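Long-range contact in putative uronate isomerase (PDB 4NAR), which is a putative uronate isomerase of the lactate racemase family, whose own reaction is not established, and may have lactate racemase activity: residues 147-152 with 218-223. Sequence-based numbering, arbitrary orientation.
Sequences FINGTV and SFTLNM. With ACT (acetate ion), chain E.
Asn149 reaches Thr220 with its chi1 at 52°, which sets CG between the backbone N and the carbonyl carbon, while Thr220 holds OG1 anti to its own backbone N. Asn149 ND2 then donates to Thr220 OG1 at 3.0 Å, with the hydroxyl close to the amide plane and the N-H...O angle a straight 166°. The same ND2 makes a weak bond back to the carbonyl O of Phe147. On the other branch, Asn149 OD1 accepts from Gly162 N and lies 3.0 Å from Asn222 CG, the two amide planes turned 65° apart. An alanine in place of Asn149 would probably leave Gly162 N and Thr220 OG1 without this shared partner and open a gap beside the amide of Asn222. The hydroxyl of Thr151 completes the row: its OG1 is 2.7 Å from Asn222 OD1, with Ser160 O as a further partner.

Beneath these side chains, strands 144-150 and 217-227 run parallel as neighbours inside the seven-stranded mixed sheet of the alpha/beta N-terminal part of the chain. Backbone bonds alternate between them from Phe147 N to Phe219 O onward, and Thr151 N donates to Met223 O at 2.9 Å. Thr220 and Asn222 pack against helix 241-259, where the Phe147 ring also meets Phe245 edge-to-face.

Ile148, Leu221 and Met223 occupy the opposite face, toward helix 45-58. The selenomethionine Met223 bends at chi3, bringing CE within 3.9 Å of Ile148 CG2 and 3.3 Å of Asn149 O. Gly150 N donates to the acetate oxygen OXT at 3.2 Å; Arg41 and Gly161 also bind this ion, which probably came from the crystallisation liquor.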
loop_
_atom_site.group_PDB
_atom_site.type_symbol
_atom_site.label_atom_id
_atom_site.label_comp_id
_atom_site.label_asym_id
_atom_site.label_seq_id
_atom_site.Cartn_x
_atom_site.Cartn_y
_atom_site.Cartn_z
ATOM N N PHE A 147 -11.008 5.747 -10.580
ATOM C CA PHE A 147 -10.000 5.331 -9.629
ATOM C C PHE A 147 -9.033 4.383 -10.355
ATOM O O PHE A 147 -9.393 3.240 -10.666
ATOM C CB PHE A 147 -10.643 4.586 -8.459
ATOM C CG PHE A 147 -11.640 5.400 -7.663
ATOM C CD1 PHE A 147 -11.277 5.970 -6.440
ATOM C CD2 PHE A 147 -12.961 5.560 -8.112
ATOM C CE1 PHE A 147 -12.211 6.705 -5.680
ATOM C CE2 PHE A 147 -13.893 6.287 -7.366
ATOM C CZ PHE A 147 -13.521 6.854 -6.147
ATOM N N ILE A 148 -7.819 4.851 -10.635
ATOM C CA ILE A 148 -6.808 3.996 -11.250
ATOM C C ILE A 148 -6.006 3.356 -10.116
ATOM O O ILE A 148 -5.156 3.997 -9.476
ATOM C CB ILE A 148 -5.868 4.795 -12.182
ATOM C CG1 ILE A 148 -6.689 5.644 -13.163
ATOM C CG2 ILE A 148 -4.925 3.852 -12.924
ATOM C CD1 ILE A 148 -5.856 6.604 -14.006
ATOM N N ASN A 149 -6.289 2.090 -9.841
ATOM C CA ASN A 149 -5.635 1.410 -8.727
ATOM C C ASN A 149 -4.792 0.239 -9.244
ATOM O O ASN A 149 -4.860 -0.101 -10.424
ATOM C CB ASN A 149 -6.698 0.945 -7.724
ATOM C CG ASN A 149 -7.818 0.133 -8.392
ATOM O OD1 ASN A 149 -7.802 -1.100 -8.349
ATOM N ND2 ASN A 149 -8.799 0.828 -9.001
ATOM N N GLY A 150 -4.003 -0.382 -8.379
ATOM C CA GLY A 150 -3.143 -1.469 -8.810
ATOM C C GLY A 150 -3.089 -2.595 -7.796
ATOM O O GLY A 150 -3.093 -2.349 -6.565
ATOM N N THR A 151 -3.009 -3.829 -8.307
ATOM C CA THR A 151 -3.136 -5.010 -7.449
ATOM C C THR A 151 -1.856 -5.838 -7.366
ATOM O O THR A 151 -1.299 -6.271 -8.389
ATOM C CB THR A 151 -4.327 -5.911 -7.866
ATOM O OG1 THR A 151 -5.562 -5.196 -7.691
ATOM C CG2 THR A 151 -4.356 -7.193 -7.044
ATOM N N VAL A 152 -1.428 -6.069 -6.125
ATOM C CA VAL A 152 -0.161 -6.711 -5.814
ATOM C C VAL A 152 -0.326 -7.299 -4.405
ATOM O O VAL A 152 -1.171 -6.835 -3.639
ATOM C CB VAL A 152 0.977 -5.644 -5.899
ATOM C CG1 VAL A 152 1.976 -5.754 -4.753
ATOM C CG2 VAL A 152 1.684 -5.712 -7.252
ATOM N N SER A 218 -18.952 6.062 -10.788
ATOM C CA SER A 218 -17.627 5.689 -10.270
ATOM C C SER A 218 -16.978 4.522 -11.005
ATOM O O SER A 218 -17.556 3.438 -11.089
ATOM C CB SER A 218 -17.733 5.297 -8.799
ATOM O OG SER A 218 -17.935 6.446 -8.008
ATOM N N PHE A 219 -15.753 4.703 -11.478
ATOM C CA PHE A 219 -15.105 3.617 -12.191
ATOM C C PHE A 219 -13.868 3.121 -11.500
ATOM O O PHE A 219 -13.125 3.888 -10.891
ATOM C CB PHE A 219 -14.806 4.026 -13.631
ATOM C CG PHE A 219 -16.037 4.449 -14.378
ATOM C CD1 PHE A 219 -16.879 3.494 -14.947
ATOM C CD2 PHE A 219 -16.405 5.792 -14.438
ATOM C CE1 PHE A 219 -18.055 3.875 -15.608
ATOM C CE2 PHE A 219 -17.585 6.188 -15.101
ATOM C CZ PHE A 219 -18.411 5.224 -15.682
ATOM N N THR A 220 -13.675 1.816 -11.564
ATOM C CA THR A 220 -12.423 1.235 -11.141
ATOM C C THR A 220 -11.645 0.812 -12.376
ATOM O O THR A 220 -12.186 0.188 -13.300
ATOM C CB THR A 220 -12.604 0.036 -10.180
ATOM O OG1 THR A 220 -11.318 -0.537 -9.907
ATOM C CG2 THR A 220 -13.532 -1.052 -10.775
ATOM N N LEU A 221 -10.384 1.210 -12.408
ATOM C CA LEU A 221 -9.477 0.816 -13.469
ATOM C C LEU A 221 -8.332 0.107 -12.740
ATOM O O LEU A 221 -7.375 0.743 -12.283
ATOM C CB LEU A 221 -9.022 2.051 -14.264
ATOM C CG LEU A 221 -10.177 2.850 -14.897
ATOM C CD1 LEU A 221 -10.760 3.891 -13.950
ATOM C CD2 LEU A 221 -9.771 3.512 -16.210
ATOM N N ASN A 222 -8.486 -1.209 -12.586
ATOM C CA ASN A 222 -7.645 -2.022 -11.715
ATOM C C ASN A 222 -6.499 -2.657 -12.526
ATOM O O ASN A 222 -6.708 -3.569 -13.338
ATOM C CB ASN A 222 -8.512 -3.092 -11.034
ATOM C CG ASN A 222 -7.837 -3.726 -9.813
ATOM O OD1 ASN A 222 -6.600 -3.751 -9.702
ATOM N ND2 ASN A 222 -8.655 -4.235 -8.881
HETATM N N MSE A 223 -5.292 -2.149 -12.309
HETATM C CA MSE A 223 -4.119 -2.584 -13.054
HETATM C C MSE A 223 -3.465 -3.814 -12.438
HETATM O O MSE A 223 -3.463 -3.992 -11.213
HETATM C CB MSE A 223 -3.078 -1.468 -13.064
HETATM C CG MSE A 223 -3.470 -0.214 -13.841
HETATM SE SE MSE A 223 -2.125 1.177 -13.562
HETATM C CE MSE A 223 -2.212 1.367 -11.630
HETATM C C ACT E . -3.988 1.022 -4.247
HETATM O O ACT E . -3.966 0.013 -3.519
HETATM O OXT ACT E . -4.233 0.786 -5.443
HETATM C CH3 ACT E . -3.732 2.401 -3.699
#